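Local coordinates for protein sulfotransferase (Alicyclobacillus acidocaldarius subsp. acidocaldarius, PDB 3RNL) that probably transfers sulfuryl groups, as a metal-binding member of the sulfotransferase family with a P-loop-type alpha/beta fold, at residues Tyr104-Asn118 with Val177-Phe191. Numbering follows the deposited sequence.
Sequences YDAYPDAKILIMLRN and VFGREQVKVILFEEF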
loop_
_atom_site.group_PDB
_atom_site.type_symbol
_atom_site.label_atom_id
_atom_site.label_comp_id
_atom_site.label_asym_id
_atom_site.label_seq_id
_atom_site.Cartn_x
_atom_site.Cartn_y
_atom_site.Cartn_z
ATOM N N TYR A 104 3.225 -15.278 -4.802
ATOM C CA TYR A 104 4.336 -15.978 -5.435
ATOM C C TYR A 104 3.936 -17.373 -5.898
ATOM O O TYR A 104 4.373 -17.878 -6.963
ATOM C CB TYR A 104 5.509 -16.063 -4.443
ATOM C CG TYR A 104 6.735 -16.710 -5.044
ATOM C CD1 TYR A 104 7.699 -15.945 -5.693
ATOM C CD2 TYR A 104 6.917 -18.095 -4.973
ATOM C CE1 TYR A 104 8.813 -16.537 -6.254
ATOM C CE2 TYR A 104 8.022 -18.686 -5.526
ATOM C CZ TYR A 104 8.965 -17.903 -6.171
ATOM O OH TYR A 104 10.085 -18.485 -6.711
ATOM N N ASP A 105 3.120 -18.026 -5.090
ATOM C CA ASP A 105 2.689 -19.362 -5.448
ATOM C C ASP A 105 1.850 -19.337 -6.726
ATOM O O ASP A 105 1.848 -20.306 -7.487
ATOM C CB ASP A 105 1.922 -20.014 -4.293
ATOM C CG ASP A 105 2.850 -20.509 -3.183
ATOM O OD1 ASP A 105 4.071 -20.633 -3.420
ATOM O OD2 ASP A 105 2.360 -20.787 -2.065
ATOM N N ALA A 106 1.104 -18.252 -6.932
ATOM C CA ALA A 106 0.347 -18.071 -8.178
ATOM C C ALA A 106 1.173 -17.497 -9.348
ATOM O O ALA A 106 1.059 -17.957 -10.488
ATOM C CB ALA A 106 -0.893 -17.198 -7.916
ATOM N N TYR A 107 1.993 -16.487 -9.048
ATOM C CA TYR A 107 2.714 -15.715 -10.074
ATOM C C TYR A 107 4.149 -15.449 -9.637
ATOM O O TYR A 107 4.470 -14.360 -9.186
ATOM C CB TYR A 107 2.007 -14.378 -10.313
ATOM C CG TYR A 107 0.578 -14.567 -10.743
ATOM C CD1 TYR A 107 0.277 -15.195 -11.941
ATOM C CD2 TYR A 107 -0.474 -14.143 -9.936
ATOM C CE1 TYR A 107 -1.044 -15.387 -12.341
ATOM C CE2 TYR A 107 -1.802 -14.325 -10.338
ATOM C CZ TYR A 107 -2.074 -14.948 -11.526
ATOM O OH TYR A 107 -3.384 -15.137 -11.911
ATOM N N PRO A 108 5.016 -16.455 -9.762
ATOM C CA PRO A 108 6.369 -16.285 -9.223
ATOM C C PRO A 108 7.206 -15.229 -9.962
ATOM O O PRO A 108 8.240 -14.816 -9.445
ATOM C CB PRO A 108 6.995 -17.676 -9.387
ATOM C CG PRO A 108 6.166 -18.348 -10.463
ATOM C CD PRO A 108 4.779 -17.812 -10.291
ATOM N N ASP A 109 6.782 -14.842 -11.158
ATOM C CA ASP A 109 7.507 -13.827 -11.932
ATOM C C ASP A 109 6.947 -12.415 -11.728
ATOM O O ASP A 109 7.387 -11.458 -12.377
ATOM C CB ASP A 109 7.501 -14.200 -13.417
ATOM C CG ASP A 109 8.275 -15.494 -13.695
ATOM O OD1 ASP A 109 9.250 -15.785 -12.964
ATOM O OD2 ASP A 109 7.909 -16.229 -14.636
ATOM N N ALA A 110 5.967 -12.276 -10.846
ATOM C CA ALA A 110 5.342 -10.960 -10.642
ATOM C C ALA A 110 6.302 -9.900 -10.107
ATOM O O ALA A 110 7.202 -10.195 -9.333
ATOM C CB ALA A 110 4.119 -11.080 -9.715
ATOM N N LYS A 111 6.065 -8.647 -10.490
ATOM C CA LYS A 111 6.826 -7.529 -9.934
ATOM C C LYS A 111 5.977 -6.795 -8.906
ATOM O O LYS A 111 4.748 -6.777 -8.998
ATOM C CB LYS A 111 7.257 -6.568 -11.035
ATOM C CG LYS A 111 8.266 -7.205 -11.990
ATOM C CD LYS A 111 8.541 -6.301 -13.201
ATOM C CE LYS A 111 9.354 -7.088 -14.246
ATOM N NZ LYS A 111 9.590 -6.348 -15.520
ATOM N N ILE A 112 6.636 -6.226 -7.907
ATOM C CA ILE A 112 5.945 -5.659 -6.761
ATOM C C ILE A 112 6.325 -4.192 -6.632
ATOM O O ILE A 112 7.523 -3.876 -6.607
ATOM C CB ILE A 112 6.407 -6.358 -5.474
ATOM C CG1 ILE A 112 6.256 -7.884 -5.582
ATOM C CG2 ILE A 112 5.674 -5.774 -4.243
ATOM C CD1 ILE A 112 4.804 -8.357 -5.681
ATOM N N LEU A 113 5.323 -3.311 -6.569
ATOM C CA LEU A 113 5.550 -1.891 -6.273
ATOM C C LEU A 113 5.076 -1.567 -4.875
ATOM O O LEU A 113 3.936 -1.869 -4.517
ATOM C CB LEU A 113 4.772 -1.004 -7.262
ATOM C CG LEU A 113 5.366 -0.978 -8.676
ATOM C CD1 LEU A 113 4.407 -0.309 -9.666
ATOM C CD2 LEU A 113 6.706 -0.244 -8.656
ATOM N N ILE A 114 5.946 -0.934 -4.088
ATOM C CA ILE A 114 5.614 -0.554 -2.715
ATOM C C ILE A 114 5.879 0.929 -2.605
ATOM O O ILE A 114 6.936 1.378 -3.038
ATOM C CB ILE A 114 6.566 -1.258 -1.724
ATOM C CG1 ILE A 114 6.386 -2.776 -1.803
ATOM C CG2 ILE A 114 6.348 -0.739 -0.285
ATOM C CD1 ILE A 114 7.441 -3.569 -1.020
HETATM N N MSE A 115 4.939 1.697 -2.046
HETATM C CA MSE A 115 5.213 3.120 -1.797
HETATM C C MSE A 115 5.119 3.374 -0.299
HETATM O O MSE A 115 4.155 2.957 0.342
HETATM C CB MSE A 115 4.254 4.045 -2.555
HETATM C CG MSE A 115 4.562 5.531 -2.309
HETATM SE SE MSE A 115 4.002 6.694 -3.774
HETATM C CE MSE A 115 2.603 5.595 -4.508
ATOM N N LEU A 116 6.130 4.036 0.258
ATOM C CA LEU A 116 6.181 4.271 1.697
ATOM C C LEU A 116 6.241 5.748 1.988
ATOM O O LEU A 116 6.862 6.513 1.267
ATOM C CB LEU A 116 7.421 3.600 2.309
ATOM C CG LEU A 116 7.590 2.106 2.027
ATOM C CD1 LEU A 116 8.927 1.602 2.599
ATOM C CD2 LEU A 116 6.431 1.301 2.621
ATOM N N ARG A 117 5.626 6.129 3.094
ATOM C CA ARG A 117 5.606 7.510 3.511
ATOM C C ARG A 117 6.045 7.557 4.969
ATOM O O ARG A 117 5.852 6.585 5.689
ATOM C CB ARG A 117 4.168 7.982 3.410
ATOM C CG ARG A 117 3.945 9.369 3.835
ATOM C CD ARG A 117 2.506 9.671 3.650
ATOM N NE ARG A 117 2.243 11.084 3.833
ATOM C CZ ARG A 117 1.038 11.610 3.710
ATOM N NH1 ARG A 117 0.001 10.832 3.402
ATOM N NH2 ARG A 117 0.878 12.905 3.881
ATOM N N ASN A 118 6.568 8.691 5.432
ATOM C CA ASN A 118 6.955 8.795 6.841
ATOM C C ASN A 118 5.763 8.277 7.651
ATOM O O ASN A 118 4.643 8.775 7.513
ATOM C CB ASN A 118 7.200 10.272 7.161
ATOM C CG ASN A 118 7.498 10.542 8.630
ATOM O OD1 ASN A 118 7.250 9.714 9.507
ATOM N ND2 ASN A 118 8.043 11.733 8.901
ATOM N N VAL A 177 10.508 -13.150 -0.322
ATOM C CA VAL A 177 9.747 -14.036 -1.219
ATOM C C VAL A 177 10.080 -13.804 -2.702
ATOM O O VAL A 177 10.312 -14.765 -3.467
ATOM C CB VAL A 177 8.224 -13.864 -0.975
ATOM C CG1 VAL A 177 7.407 -14.587 -2.053
ATOM C CG2 VAL A 177 7.851 -14.376 0.424
ATOM N N PHE A 178 10.032 -12.541 -3.124
ATOM C CA PHE A 178 10.218 -12.224 -4.538
ATOM C C PHE A 178 11.644 -11.925 -4.974
ATOM O O PHE A 178 11.972 -12.089 -6.149
ATOM C CB PHE A 178 9.297 -11.050 -4.924
ATOM C CG PHE A 178 7.863 -11.452 -5.020
ATOM C CD1 PHE A 178 7.395 -12.046 -6.176
ATOM C CD2 PHE A 178 6.999 -11.307 -3.936
ATOM C CE1 PHE A 178 6.061 -12.458 -6.278
ATOM C CE2 PHE A 178 5.672 -11.726 -4.032
ATOM C CZ PHE A 178 5.208 -12.309 -5.206
ATOM N N GLY A 179 12.516 -11.602 -4.029
ATOM C CA GLY A 179 13.868 -11.190 -4.380
ATOM C C GLY A 179 13.938 -9.722 -4.770
ATOM O O GLY A 179 12.966 -9.143 -5.238
ATOM N N ARG A 180 15.106 -9.113 -4.602
ATOM C CA ARG A 180 15.259 -7.685 -4.879
ATOM C C ARG A 180 15.021 -7.325 -6.351
ATOM O O ARG A 180 14.581 -6.221 -6.665
ATOM C CB ARG A 180 16.643 -7.213 -4.425
ATOM C CG ARG A 180 16.751 -5.717 -4.177
ATOM C CD ARG A 180 17.984 -5.387 -3.330
ATOM N NE ARG A 180 17.905 -5.967 -1.987
ATOM C CZ ARG A 180 17.493 -5.306 -0.908
ATOM N NH1 ARG A 180 17.124 -4.037 -1.012
ATOM N NH2 ARG A 180 17.458 -5.913 0.273
ATOM N N GLU A 181 15.301 -8.259 -7.253
ATOM C CA GLU A 181 15.065 -8.015 -8.676
ATOM C C GLU A 181 13.593 -7.688 -8.994
ATOM O O GLU A 181 13.282 -6.966 -9.952
ATOM C CB GLU A 181 15.529 -9.238 -9.480
ATOM C CG GLU A 181 15.423 -9.083 -10.982
ATOM C CD GLU A 181 16.508 -8.197 -11.549
ATOM O OE1 GLU A 181 17.696 -8.412 -11.217
ATOM O OE2 GLU A 181 16.168 -7.280 -12.325
ATOM N N GLN A 182 12.685 -8.286 -8.227
ATOM C CA GLN A 182 11.251 -8.167 -8.480
ATOM C C GLN A 182 10.478 -7.155 -7.628
ATOM O O GLN A 182 9.239 -7.155 -7.634
ATOM C CB GLN A 182 10.589 -9.551 -8.471
ATOM C CG GLN A 182 11.018 -10.374 -9.698
ATOM C CD GLN A 182 10.618 -11.830 -9.611
ATOM O OE1 GLN A 182 11.450 -12.712 -9.778
ATOM N NE2 GLN A 182 9.341 -12.090 -9.359
ATOM N N VAL A 183 11.194 -6.382 -6.816
ATOM C CA VAL A 183 10.537 -5.434 -5.914
ATOM C C VAL A 183 11.118 -4.035 -6.106
ATOM O O VAL A 183 12.334 -3.873 -6.223
ATOM C CB VAL A 183 10.765 -5.843 -4.447
ATOM C CG1 VAL A 183 10.071 -4.830 -3.498
ATOM C CG2 VAL A 183 10.246 -7.261 -4.215
ATOM N N LYS A 184 10.252 -3.026 -6.153
ATOM C CA LYS A 184 10.715 -1.644 -6.218
ATOM C C LYS A 184 10.014 -0.856 -5.133
ATOM O O LYS A 184 8.789 -0.900 -5.032
ATOM C CB LYS A 184 10.411 -1.030 -7.586
ATOM C CG LYS A 184 10.846 0.438 -7.696
ATOM C CD LYS A 184 10.630 0.965 -9.102
ATOM C CE LYS A 184 10.988 2.448 -9.211
ATOM N NZ LYS A 184 12.459 2.647 -9.058
ATOM N N VAL A 185 10.795 -0.155 -4.314
ATOM C CA VAL A 185 10.222 0.636 -3.220
ATOM C C VAL A 185 10.356 2.098 -3.584
ATOM O O VAL A 185 11.441 2.534 -3.956
ATOM C CB VAL A 185 10.991 0.374 -1.916
ATOM C CG1 VAL A 185 10.471 1.284 -0.778
ATOM C CG2 VAL A 185 10.883 -1.092 -1.539
ATOM N N ILE A 186 9.257 2.841 -3.497
ATOM C CA ILE A 186 9.241 4.267 -3.826
ATOM C C ILE A 186 8.897 5.048 -2.577
ATOM O O ILE A 186 8.091 4.595 -1.773
ATOM C CB ILE A 186 8.131 4.574 -4.837
ATOM C CG1 ILE A 186 8.320 3.767 -6.114
ATOM C CG2 ILE A 186 8.087 6.061 -5.172
ATOM C CD1 ILE A 186 7.049 3.731 -6.935
ATOM N N LEU A 187 9.523 6.208 -2.400
ATOM C CA LEU A 187 9.164 7.082 -1.278
ATOM C C LEU A 187 8.137 8.130 -1.701
ATOM O O LEU A 187 8.258 8.764 -2.748
ATOM C CB LEU A 187 10.400 7.778 -0.708
ATOM C CG LEU A 187 11.518 6.835 -0.274
ATOM C CD1 LEU A 187 12.666 7.630 0.345
ATOM C CD2 LEU A 187 10.983 5.771 0.709
ATOM N N PHE A 188 7.123 8.313 -0.869
ATOM C CA PHE A 188 6.053 9.257 -1.165
ATOM C C PHE A 188 6.597 10.661 -1.442
ATOM O O PHE A 188 6.129 11.377 -2.336
ATOM C CB PHE A 188 5.085 9.290 0.018
ATOM C CG PHE A 188 4.068 10.379 -0.069
ATOM C CD1 PHE A 188 2.941 10.226 -0.857
ATOM C CD2 PHE A 188 4.248 11.561 0.619
ATOM C CE1 PHE A 188 2.001 11.239 -0.945
ATOM C CE2 PHE A 188 3.312 12.579 0.540
ATOM C CZ PHE A 188 2.189 12.416 -0.244
ATOM N N GLU A 189 7.596 11.050 -0.672
ATOM C CA GLU A 189 8.158 12.388 -0.781
ATOM C C GLU A 189 8.810 12.643 -2.171
ATOM O O GLU A 189 8.699 13.743 -2.741
ATOM C CB GLU A 189 9.112 12.610 0.406
ATOM C CG GLU A 189 8.426 12.496 1.826
ATOM C CD GLU A 189 8.147 11.047 2.376
ATOM O OE1 GLU A 189 8.690 10.031 1.850
ATOM O OE2 GLU A 189 7.375 10.940 3.384
ATOM N N GLU A 190 9.470 11.629 -2.716
ATOM C CA GLU A 190 10.027 11.732 -4.066
ATOM C C GLU A 190 8.923 11.777 -5.115
ATOM O O GLU A 190 8.995 12.533 -6.086
ATOM C CB GLU A 190 10.969 10.567 -4.357
ATOM C CG GLU A 190 12.415 10.874 -4.057
ATOM C CD GLU A 190 12.972 10.016 -2.951
ATOM O OE1 GLU A 190 13.454 10.581 -1.943
ATOM O OE2 GLU A 190 12.934 8.777 -3.095
ATOM N N PHE A 191 7.897 10.957 -4.917
ATOM C CA PHE A 191 6.766 10.931 -5.836
ATOM C C PHE A 191 6.058 12.283 -5.851
ATOM O O PHE A 191 5.620 12.756 -6.901
ATOM C CB PHE A 191 5.810 9.794 -5.442
ATOM C CG PHE A 191 4.565 9.705 -6.292
ATOM C CD1 PHE A 191 4.641 9.360 -7.630
ATOM C CD2 PHE A 191 3.313 9.932 -5.731
ATOM C CE1 PHE A 191 3.495 9.256 -8.410
ATOM C CE2 PHE A 191 2.167 9.833 -6.495
ATOM C CZ PHE A 191 2.256 9.489 -7.844
HETATM O O HOH W 1 10.602 -15.971 -9.707
HETATM O O HOH W 2 11.170 -14.353 -12.027
HETATM O O HOH W 3 4.596 12.784 4.108
#
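In both Arg117 and Phe188 CG stands anti to the backbone N (chi1 178° and 171°), and the two chains run side by side, so that the extended arginine lays its guanidinium over one face of the ring. Arg117 CZ stands 4.4 Å from the centroid of Phe188, a cation-pi stack, while the NH1 end is held by the carbonyl of Lys18. Close by, Glu189 bends back at chi2 and offers the syn lone pair of OE2 to the backbone N of Asn118 at 3.1 Å; a water bound to Arg117 NE makes a weak link to the same oxygen.

The opposite end of the strand pair is closed by an amide. Gln182 NE2 spends both protons, nearly within its own amide plane, on Pro108 O and Ala110 O, each at 2.9 Å, which fixes the amide's rotation against the turn Tyr107-Ala110. The amide nitrogen also lies at the edge of the Phe178 ring, whose two faces are taken by Ile112 CD1, 4.0 Å from the centroid, and, on the opposite side, by the edge of Tyr104 in a T-shaped pair.

Between these ends, backbone bonds join strands 111-116 and 183-187 in parallel. Past the end of strand 183-187, the selenium of selenomethionine Met115 comes obliquely to the Phe191 ring, SE to CD2 3.8 Å, a Met-aromatic contact. Strand 183-187, next to 111-116, is the outermost within this chain of the five-stranded parallel sheet, the core of the alpha-beta-alpha sandwich found in P-loop-type sulfotransferases.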